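Local coordinates for antistasin (Haementeria officinalis, PDB 1SKZ), which inhibits the serine protease factor Xa of the blood clotting cascade, as a secreted, highly disulfide-bonded protein, at residues S29-R34 and G47-K52; G40-R45 and K52-P57; S65-G70 and N78-K83. All coordinates share one frame; numbering follows the deposited sequence.

How the interactions relate
Interactions 1 and 2 belong to one unit: their centres lie 10 Å apart, they share Lys52, and their segments alternate along the chain, in the order 29-34, 40-45, 47-52, 52-57. Strands 41-43 and 49-50 follow each other there, and a probable hydrogen bond from Phe50 N to Gln42 O (3.1 Å) joins them. Both contacts also touch the second subunit. Interaction 3 comes later in the sequence, on strand 82-83 and the loop before strand 71-72; its centre is 27 Å from that of interaction 1 and 21 Å from that of interaction 2, with no direct touch. The protein is thus built from separate small units, each held by its own disulfides.

Interaction 1 (S29-R34 and G47-K52); sequences SGVRCR and GCEFCK
Cys33 and Cys51 are joined by a disulfide (SG to SG 2.0 Å, C-S-S-C torsion 95°), one of the cross-links of the antistasin-like 1 domain. It ties segment 29-34 to the corner after strand 49-50; Cys33 immediately precedes Arg34 of the Arg34-Val35 reactive bond. The tight side of the contact is built by this bridge and Val31. The valine methyl CG1, anti to the backbone N (chi1 176°), rests on Cys51 CB at 3.7 Å, while CG2 meets Glu49 CB at 3.6 Å, so the two methyls touch the residues on either side of Phe50 in sequence. Phe41 of strand 41-43 adds its ring to this cluster, touching Val31, Cys33 and Glu49. The other part is loose: no direct hydrogen bond crosses between the segments, and two waters stand in for it. One donates to Glu49 O at 2.9 Å and accepts a weak bond from Gly30 N. Phe50, whose CB points away from the loop, stacks its ring on Phe50 of the second subunit. The other water accepts from Cys51 N at 3.1 Å and weakly from Arg32 N, its oxygen lying in the plane of the Phe50 ring, at the edge.

Interaction 2 (G40-R45 and K52-P57); sequences GFQRSR and KCRLEP
Phe41 and Cys53 face each other as an antiparallel non-hydrogen-bonded pair with CA atoms 4.7 Å apart, but the end-to-end directions of the touching parts differ by 111°, and this is the only bridge between the two segments. A backbone hydrogen bond flanks the pair on each side: Arg54 N gives to Gly40 O at 3.0 Å, and Gln42 N to Lys52 O at 2.9 Å with a nearly straight N-H...O angle of 177°. Gln42 is the residue most covered by the other segment. Its chain, extended beyond CG, lies alongside that of Lys52 and points the same way, with NE2 3.4 Å from Lys52 CG. The same NE2 donates to Cys53 O at 2.8 Å; the carbonyl oxygen is close to the plane of the amide, whereas the donor stands 48° out of the carbonyl plane. The ammonium of Lys52 goes elsewhere, to Arg43 O of the second subunit. Within the antistasin-like 1 unit, strand 41-43 is thereby gripped by the chain that follows strand 49-50, where Cys53 forms its disulfide with Cys37 close to Val35 of the reactive bond. On the other flank the extended Arg54 reaches back past Phe41 O. A water in its guanidinium plane accepts from Arg54 NH2 at 3.0 Å and donates to Phe41 O. Arg43 crosses Arg54 obliquely, its CG 3.8 Å from Arg54 NH2; this sets like charges near each other, Arg43 NE 4.3 Å from Arg54 NH2, while Arg43 NH1 is hydrogen-bonded to the backbone oxygens of Gly47 and Cys19.

Interaction 3 (S65-G70 and N78-K83); sequences SECPEG and NKCDCK
Cys67 and Cys80 carry their sulfurs in the same way, SG beside the backbone N and anti to the carbonyl carbon (chi1 -75° and -66°), and the two meet in a disulfide with an SG-SG distance of 2.0 Å and a C-S-S-C torsion of -86°. Cys80 sits at the centre of an inverse gamma turn, closed by a weak bond from Asp81 N to Lys79 O, and its CB points toward the loop. Pro68 comes up against the bridge with its ring carbon CD, 3.8 Å from Cys80 CB. From the other neighbour of Cys67, the carbonyl carbon of Glu66 lies 4.0 Å from Cys80 SG; the carboxylate of Glu66 pairs with Lys59. No hydrogen bond crosses the contact, so the covalent bridge is the chief tie. Further along, Gly70 O receives a CA-H...O contact from Lys83 CA at 3.5 Å. This surface contact lies at the small antiparallel sheet of strands 71-72 and 82-83: segment 65-70, a 3-10 turn running into loop, leads into strand 71-72, Gly70 shares a backbone hydrogen bond with Ile84, and Asp81 and Cys82 form a classic beta bulge opposite Met72.

Interaction 1 (S29-R34 and G47-K52)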
loop_
_atom_site.group_PDB
_atom_site.type_symbol
_atom_site.label_atom_id
_atom_site.label_comp_id
_atom_site.label_asym_id
_atom_site.label_seq_id
_atom_site.Cartn_x
_atom_site.Cartn_y
_atom_site.Cartn_z
ATOM N N SER A 29 11.106 1.072 -2.555
ATOM C CA SER A 29 11.776 0.256 -1.549
ATOM C C SER A 29 11.602 -1.234 -1.806
ATOM O O SER A 29 12.403 -2.066 -1.337
ATOM C CB SER A 29 11.244 0.590 -0.161
ATOM O OG SER A 29 11.443 1.955 0.101
ATOM N N GLY A 30 10.521 -1.582 -2.496
ATOM C CA GLY A 30 10.172 -2.986 -2.598
ATOM C C GLY A 30 9.229 -3.481 -1.499
ATOM O O GLY A 30 9.060 -2.852 -0.434
ATOM N N VAL A 31 8.584 -4.602 -1.800
ATOM C CA VAL A 31 7.604 -5.230 -0.927
ATOM C C VAL A 31 8.360 -5.945 0.212
ATOM O O VAL A 31 9.342 -6.640 -0.031
ATOM C CB VAL A 31 6.758 -6.237 -1.759
ATOM C CG1 VAL A 31 5.781 -6.997 -0.881
ATOM C CG2 VAL A 31 6.040 -5.490 -2.871
ATOM N N ARG A 32 7.972 -5.699 1.459
ATOM C CA ARG A 32 8.753 -6.262 2.561
ATOM C C ARG A 32 8.133 -7.588 2.949
ATOM O O ARG A 32 7.982 -7.868 4.121
ATOM C CB ARG A 32 8.777 -5.347 3.805
ATOM C CG ARG A 32 9.435 -3.990 3.648
ATOM C CD ARG A 32 8.474 -3.091 2.902
ATOM N NE ARG A 32 8.567 -1.653 3.176
ATOM C CZ ARG A 32 9.583 -0.864 2.821
ATOM N NH1 ARG A 32 10.814 -1.371 2.652
ATOM N NH2 ARG A 32 9.413 0.452 2.849
ATOM N N CYS A 33 7.682 -8.362 1.967
ATOM C CA CYS A 33 7.084 -9.658 2.232
ATOM C C CYS A 33 7.199 -10.546 1.001
ATOM O O CYS A 33 7.555 -10.082 -0.105
ATOM C CB CYS A 33 5.615 -9.495 2.587
ATOM S SG CYS A 33 4.551 -9.156 1.136
ATOM N N ARG A 34 6.711 -11.771 1.176
ATOM C CA ARG A 34 6.682 -12.797 0.145
ATOM C C ARG A 34 5.280 -13.398 0.029
ATOM O O ARG A 34 5.127 -14.551 -0.375
ATOM C CB ARG A 34 7.679 -13.921 0.487
ATOM C CG ARG A 34 9.143 -13.499 0.484
ATOM C CD ARG A 34 10.013 -14.687 0.838
ATOM N NE ARG A 34 11.302 -14.300 1.418
ATOM C CZ ARG A 34 12.292 -15.154 1.684
ATOM N NH1 ARG A 34 12.186 -16.436 1.334
ATOM N NH2 ARG A 34 13.409 -14.713 2.245
ATOM N N GLY A 47 3.453 5.104 -7.444
ATOM C CA GLY A 47 3.953 4.019 -8.273
ATOM C C GLY A 47 4.762 2.890 -7.656
ATOM O O GLY A 47 5.310 2.052 -8.385
ATOM N N CYS A 48 4.801 2.819 -6.325
ATOM C CA CYS A 48 5.479 1.723 -5.618
ATOM C C CYS A 48 4.551 0.638 -5.023
ATOM O O CYS A 48 3.565 0.941 -4.343
ATOM C CB CYS A 48 6.369 2.295 -4.494
ATOM S SG CYS A 48 7.654 3.436 -5.086
ATOM N N GLU A 49 4.895 -0.622 -5.286
ATOM C CA GLU A 49 4.239 -1.790 -4.667
ATOM C C GLU A 49 4.422 -1.856 -3.145
ATOM O O GLU A 49 5.479 -1.480 -2.602
ATOM C CB GLU A 49 4.755 -3.104 -5.294
ATOM C CG GLU A 49 4.145 -3.381 -6.653
ATOM C CD GLU A 49 4.580 -4.693 -7.271
ATOM O OE1 GLU A 49 5.658 -5.168 -6.914
ATOM O OE2 GLU A 49 3.841 -5.241 -8.131
ATOM N N PHE A 50 3.391 -2.333 -2.469
ATOM C CA PHE A 50 3.495 -2.607 -1.061
ATOM C C PHE A 50 2.746 -3.890 -0.824
ATOM O O PHE A 50 1.960 -4.314 -1.691
ATOM C CB PHE A 50 2.912 -1.450 -0.250
ATOM C CG PHE A 50 3.709 -0.210 -0.373
ATOM C CD1 PHE A 50 5.018 -0.169 0.128
ATOM C CD2 PHE A 50 3.256 0.846 -1.182
ATOM C CE1 PHE A 50 5.881 0.897 -0.193
ATOM C CE2 PHE A 50 4.087 1.917 -1.504
ATOM C CZ PHE A 50 5.405 1.952 -1.014
ATOM N N CYS A 51 2.955 -4.475 0.367
ATOM C CA CYS A 51 2.465 -5.825 0.658
ATOM C C CYS A 51 0.987 -5.858 1.055
ATOM O O CYS A 51 0.629 -6.204 2.195
ATOM C CB CYS A 51 3.310 -6.486 1.764
ATOM S SG CYS A 51 2.913 -8.246 1.940
ATOM N N LYS A 52 0.125 -5.568 0.094
ATOM C CA LYS A 52 -1.314 -5.768 0.232
ATOM C C LYS A 52 -1.749 -6.249 -1.159
ATOM O O LYS A 52 -1.401 -5.601 -2.159
ATOM C CB LYS A 52 -2.005 -4.418 0.551
ATOM C CG LYS A 52 -3.541 -4.522 0.775
ATOM C CD LYS A 52 -4.179 -3.203 1.257
ATOM C CE LYS A 52 -5.412 -3.482 2.122
ATOM N NZ LYS A 52 -4.938 -3.843 3.567
HETATM O O HOH W 1 8.089 -1.188 -3.801
HETATM O O HOH W 2 5.455 -3.508 2.017
#

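Interaction 2 (G40-R45 and K52-P57)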
loop_
_atom_site.group_PDB
_atom_site.type_symbol
_atom_site.label_atom_id
_atom_site.label_comp_id
_atom_site.label_asym_id
_atom_site.label_seq_id
_atom_site.Cartn_x
_atom_site.Cartn_y
_atom_site.Cartn_z
ATOM N N GLY A 40 -1.557 -9.676 -7.972
ATOM C CA GLY A 40 -0.469 -8.749 -7.697
ATOM C C GLY A 40 -0.652 -7.825 -6.486
ATOM O O GLY A 40 -1.691 -7.771 -5.863
ATOM N N PHE A 41 0.377 -7.046 -6.214
ATOM C CA PHE A 41 0.423 -6.087 -5.116
ATOM C C PHE A 41 -0.177 -4.758 -5.503
ATOM O O PHE A 41 -0.083 -4.336 -6.639
ATOM C CB PHE A 41 1.881 -5.852 -4.693
ATOM C CG PHE A 41 2.529 -7.048 -4.049
ATOM C CD1 PHE A 41 2.038 -7.568 -2.842
ATOM C CD2 PHE A 41 3.631 -7.666 -4.644
ATOM C CE1 PHE A 41 2.609 -8.668 -2.240
ATOM C CE2 PHE A 41 4.219 -8.795 -4.030
ATOM C CZ PHE A 41 3.685 -9.291 -2.805
ATOM N N GLN A 42 -0.845 -4.125 -4.552
ATOM C CA GLN A 42 -1.295 -2.748 -4.681
ATOM C C GLN A 42 -0.120 -1.814 -4.792
ATOM O O GLN A 42 0.993 -2.154 -4.406
ATOM C CB GLN A 42 -2.170 -2.357 -3.480
ATOM C CG GLN A 42 -3.399 -3.231 -3.447
ATOM C CD GLN A 42 -4.511 -2.679 -2.593
ATOM O OE1 GLN A 42 -4.685 -1.456 -2.469
ATOM N NE2 GLN A 42 -5.268 -3.587 -1.965
ATOM N N ARG A 43 -0.345 -0.664 -5.393
ATOM C CA ARG A 43 0.709 0.328 -5.460
ATOM C C ARG A 43 0.225 1.609 -4.813
ATOM O O ARG A 43 -0.970 1.919 -4.844
ATOM C CB ARG A 43 1.125 0.585 -6.926
ATOM C CG ARG A 43 1.827 -0.626 -7.570
ATOM C CD ARG A 43 2.536 -0.241 -8.839
ATOM N NE ARG A 43 3.150 -1.378 -9.526
ATOM C CZ ARG A 43 4.459 -1.555 -9.640
ATOM N NH1 ARG A 43 5.312 -0.654 -9.160
ATOM N NH2 ARG A 43 4.901 -2.648 -10.227
ATOM N N SER A 44 1.155 2.381 -4.258
ATOM C CA SER A 44 0.885 3.787 -3.980
ATOM C C SER A 44 0.593 4.542 -5.278
ATOM O O SER A 44 0.919 4.081 -6.388
ATOM C CB SER A 44 2.075 4.433 -3.255
ATOM O OG SER A 44 3.229 4.393 -4.068
ATOM N N ARG A 45 -0.104 5.665 -5.143
ATOM C CA ARG A 45 -0.473 6.468 -6.318
ATOM C C ARG A 45 0.783 7.043 -7.001
ATOM O O ARG A 45 0.693 7.535 -8.135
ATOM C CB ARG A 45 -1.400 7.615 -5.931
ATOM C CG ARG A 45 -0.822 8.592 -4.911
ATOM C CD ARG A 45 -1.595 9.873 -4.981
ATOM N NE ARG A 45 -2.865 9.811 -4.258
ATOM C CZ ARG A 45 -3.878 10.645 -4.450
ATOM N NH1 ARG A 45 -3.598 11.910 -4.728
ATOM N NH2 ARG A 45 -5.044 10.410 -3.842
ATOM N N LYS A 52 0.125 -5.568 0.094
ATOM C CA LYS A 52 -1.314 -5.768 0.232
ATOM C C LYS A 52 -1.749 -6.249 -1.159
ATOM O O LYS A 52 -1.401 -5.601 -2.159
ATOM C CB LYS A 52 -2.005 -4.418 0.551
ATOM C CG LYS A 52 -3.541 -4.522 0.775
ATOM C CD LYS A 52 -4.179 -3.203 1.257
ATOM C CE LYS A 52 -5.412 -3.482 2.122
ATOM N NZ LYS A 52 -4.938 -3.843 3.567
ATOM N N CYS A 53 -2.584 -7.286 -1.228
ATOM C CA CYS A 53 -3.079 -7.782 -2.520
ATOM C C CYS A 53 -4.183 -6.923 -3.152
ATOM O O CYS A 53 -5.021 -6.348 -2.451
ATOM C CB CYS A 53 -3.570 -9.210 -2.370
ATOM S SG CYS A 53 -2.339 -10.350 -1.670
ATOM N N ARG A 54 -4.055 -6.695 -4.461
ATOM C CA ARG A 54 -5.104 -6.088 -5.280
ATOM C C ARG A 54 -6.366 -6.921 -5.199
ATOM O O ARG A 54 -6.311 -8.152 -5.274
ATOM C CB ARG A 54 -4.679 -6.077 -6.755
ATOM C CG ARG A 54 -3.754 -4.970 -7.154
ATOM C CD ARG A 54 -3.613 -4.962 -8.655
ATOM N NE ARG A 54 -2.338 -4.351 -8.970
ATOM C CZ ARG A 54 -2.194 -3.053 -9.227
ATOM N NH1 ARG A 54 -3.277 -2.343 -9.555
ATOM N NH2 ARG A 54 -0.972 -2.518 -9.329
ATOM N N LEU A 55 -7.507 -6.255 -5.255
ATOM C CA LEU A 55 -8.760 -6.984 -5.262
ATOM C C LEU A 55 -9.173 -7.430 -6.679
ATOM O O LEU A 55 -9.727 -8.502 -6.836
ATOM C CB LEU A 55 -9.859 -6.147 -4.567
ATOM C CG LEU A 55 -9.736 -5.739 -3.067
ATOM C CD1 LEU A 55 -9.302 -6.894 -2.203
ATOM C CD2 LEU A 55 -8.713 -4.614 -2.916
ATOM N N GLU A 56 -8.691 -6.746 -7.711
ATOM C CA GLU A 56 -8.986 -7.112 -9.101
ATOM C C GLU A 56 -7.724 -6.915 -9.953
ATOM O O GLU A 56 -6.755 -6.320 -9.485
ATOM C CB GLU A 56 -10.112 -6.241 -9.655
ATOM C CG GLU A 56 -11.359 -6.129 -8.758
ATOM C CD GLU A 56 -12.286 -7.343 -8.834
ATOM O OE1 GLU A 56 -12.730 -7.685 -9.949
ATOM O OE2 GLU A 56 -12.650 -7.906 -7.768
ATOM N N PRO A 57 -7.664 -7.512 -11.164
ATOM C CA PRO A 57 -6.419 -7.338 -11.946
ATOM C C PRO A 57 -6.200 -5.908 -12.508
ATOM O O PRO A 57 -7.143 -5.113 -12.591
ATOM C CB PRO A 57 -6.535 -8.403 -13.061
ATOM C CG PRO A 57 -8.003 -8.749 -13.153
ATOM C CD PRO A 57 -8.556 -8.538 -11.751
HETATM O O HOH W 3 1.319 -4.296 -8.777
#

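Interaction 3 (S65-G70 and N78-K83)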
loop_
_atom_site.group_PDB
_atom_site.type_symbol
_atom_site.label_atom_id
_atom_site.label_comp_id
_atom_site.label_asym_id
_atom_site.label_seq_id
_atom_site.Cartn_x
_atom_site.Cartn_y
_atom_site.Cartn_z
ATOM N N SER A 65 -3.647 4.880 -28.862
ATOM C CA SER A 65 -4.603 4.655 -29.935
ATOM C C SER A 65 -5.958 4.281 -29.353
ATOM O O SER A 65 -6.990 4.695 -29.903
ATOM C CB SER A 65 -4.092 3.558 -30.900
ATOM O OG SER A 65 -4.260 2.247 -30.372
ATOM N N GLU A 66 -5.959 3.649 -28.165
ATOM C CA GLU A 66 -7.220 3.289 -27.497
ATOM C C GLU A 66 -7.912 4.514 -26.920
ATOM O O GLU A 66 -9.052 4.437 -26.510
ATOM C CB GLU A 66 -7.017 2.313 -26.323
ATOM C CG GLU A 66 -6.275 0.987 -26.565
ATOM C CD GLU A 66 -5.725 0.405 -25.254
ATOM O OE1 GLU A 66 -5.650 1.140 -24.258
ATOM O OE2 GLU A 66 -5.305 -0.764 -25.222
ATOM N N CYS A 67 -7.160 5.586 -26.730
ATOM C CA CYS A 67 -7.605 6.652 -25.877
ATOM C C CYS A 67 -8.562 7.634 -26.521
ATOM O O CYS A 67 -8.399 8.004 -27.676
ATOM C CB CYS A 67 -6.399 7.378 -25.336
ATOM S SG CYS A 67 -5.514 6.484 -24.020
ATOM N N PRO A 68 -9.535 8.146 -25.749
ATOM C CA PRO A 68 -10.266 9.364 -26.122
ATOM C C PRO A 68 -9.374 10.552 -26.489
ATOM O O PRO A 68 -8.266 10.702 -25.994
ATOM C CB PRO A 68 -11.094 9.687 -24.874
ATOM C CG PRO A 68 -11.215 8.397 -24.156
ATOM C CD PRO A 68 -10.034 7.555 -24.493
ATOM N N GLU A 69 -9.965 11.487 -27.211
ATOM C CA GLU A 69 -9.365 12.782 -27.437
ATOM C C GLU A 69 -8.932 13.431 -26.114
ATOM O O GLU A 69 -9.687 13.419 -25.143
ATOM C CB GLU A 69 -10.383 13.670 -28.160
ATOM C CG GLU A 69 -9.856 15.009 -28.606
ATOM C CD GLU A 69 -10.883 15.784 -29.411
ATOM O OE1 GLU A 69 -12.094 15.427 -29.376
ATOM O OE2 GLU A 69 -10.480 16.764 -30.081
ATOM N N GLY A 70 -7.696 13.943 -26.085
ATOM C CA GLY A 70 -7.209 14.764 -24.982
ATOM C C GLY A 70 -6.740 13.962 -23.781
ATOM O O GLY A 70 -6.338 14.555 -22.770
ATOM N N ASN A 78 -3.194 1.620 -16.404
ATOM C CA ASN A 78 -3.265 1.216 -17.822
ATOM C C ASN A 78 -4.628 1.505 -18.443
ATOM O O ASN A 78 -5.090 0.778 -19.330
ATOM C CB ASN A 78 -2.925 -0.274 -17.994
ATOM C CG ASN A 78 -1.439 -0.522 -18.053
ATOM O OD1 ASN A 78 -0.640 0.401 -18.169
ATOM N ND2 ASN A 78 -1.051 -1.777 -17.971
ATOM N N LYS A 79 -5.257 2.590 -17.999
ATOM C CA LYS A 79 -6.476 3.092 -18.637
ATOM C C LYS A 79 -6.195 4.519 -19.051
ATOM O O LYS A 79 -5.199 5.103 -18.621
ATOM C CB LYS A 79 -7.674 3.059 -17.668
ATOM C CG LYS A 79 -8.028 1.677 -17.228
ATOM C CD LYS A 79 -9.192 1.679 -16.243
ATOM C CE LYS A 79 -9.871 0.290 -16.237
ATOM N NZ LYS A 79 -10.920 0.123 -15.154
ATOM N N CYS A 80 -7.075 5.073 -19.877
ATOM C CA CYS A 80 -6.859 6.375 -20.473
ATOM C C CYS A 80 -7.314 7.450 -19.523
ATOM O O CYS A 80 -8.220 8.228 -19.817
ATOM C CB CYS A 80 -7.583 6.455 -21.841
ATOM S SG CYS A 80 -6.878 5.320 -23.094
ATOM N N ASP A 81 -6.650 7.514 -18.374
ATOM C CA ASP A 81 -7.120 8.307 -17.237
ATOM C C ASP A 81 -6.587 9.736 -17.202
ATOM O O ASP A 81 -7.151 10.591 -16.530
ATOM C CB ASP A 81 -6.754 7.590 -15.928
ATOM C CG ASP A 81 -7.718 6.450 -15.582
ATOM O OD1 ASP A 81 -8.920 6.509 -15.924
ATOM O OD2 ASP A 81 -7.263 5.464 -14.970
ATOM N N CYS A 82 -5.435 9.971 -17.824
ATOM C CA CYS A 82 -4.741 11.243 -17.688
ATOM C C CYS A 82 -4.992 12.207 -18.829
ATOM O O CYS A 82 -5.036 11.816 -19.993
ATOM C CB CYS A 82 -3.240 11.028 -17.550
ATOM S SG CYS A 82 -2.768 9.835 -16.267
ATOM N N LYS A 83 -5.211 13.467 -18.480
ATOM C CA LYS A 83 -5.190 14.541 -19.456
ATOM C C LYS A 83 -3.805 14.569 -20.104
ATOM O O LYS A 83 -2.784 14.653 -19.387
ATOM C CB LYS A 83 -5.414 15.864 -18.760
ATOM C CG LYS A 83 -6.847 16.197 -18.469
ATOM C CD LYS A 83 -6.958 17.701 -18.329
ATOM C CE LYS A 83 -8.055 18.083 -17.393
ATOM N NZ LYS A 83 -9.307 17.983 -18.142
#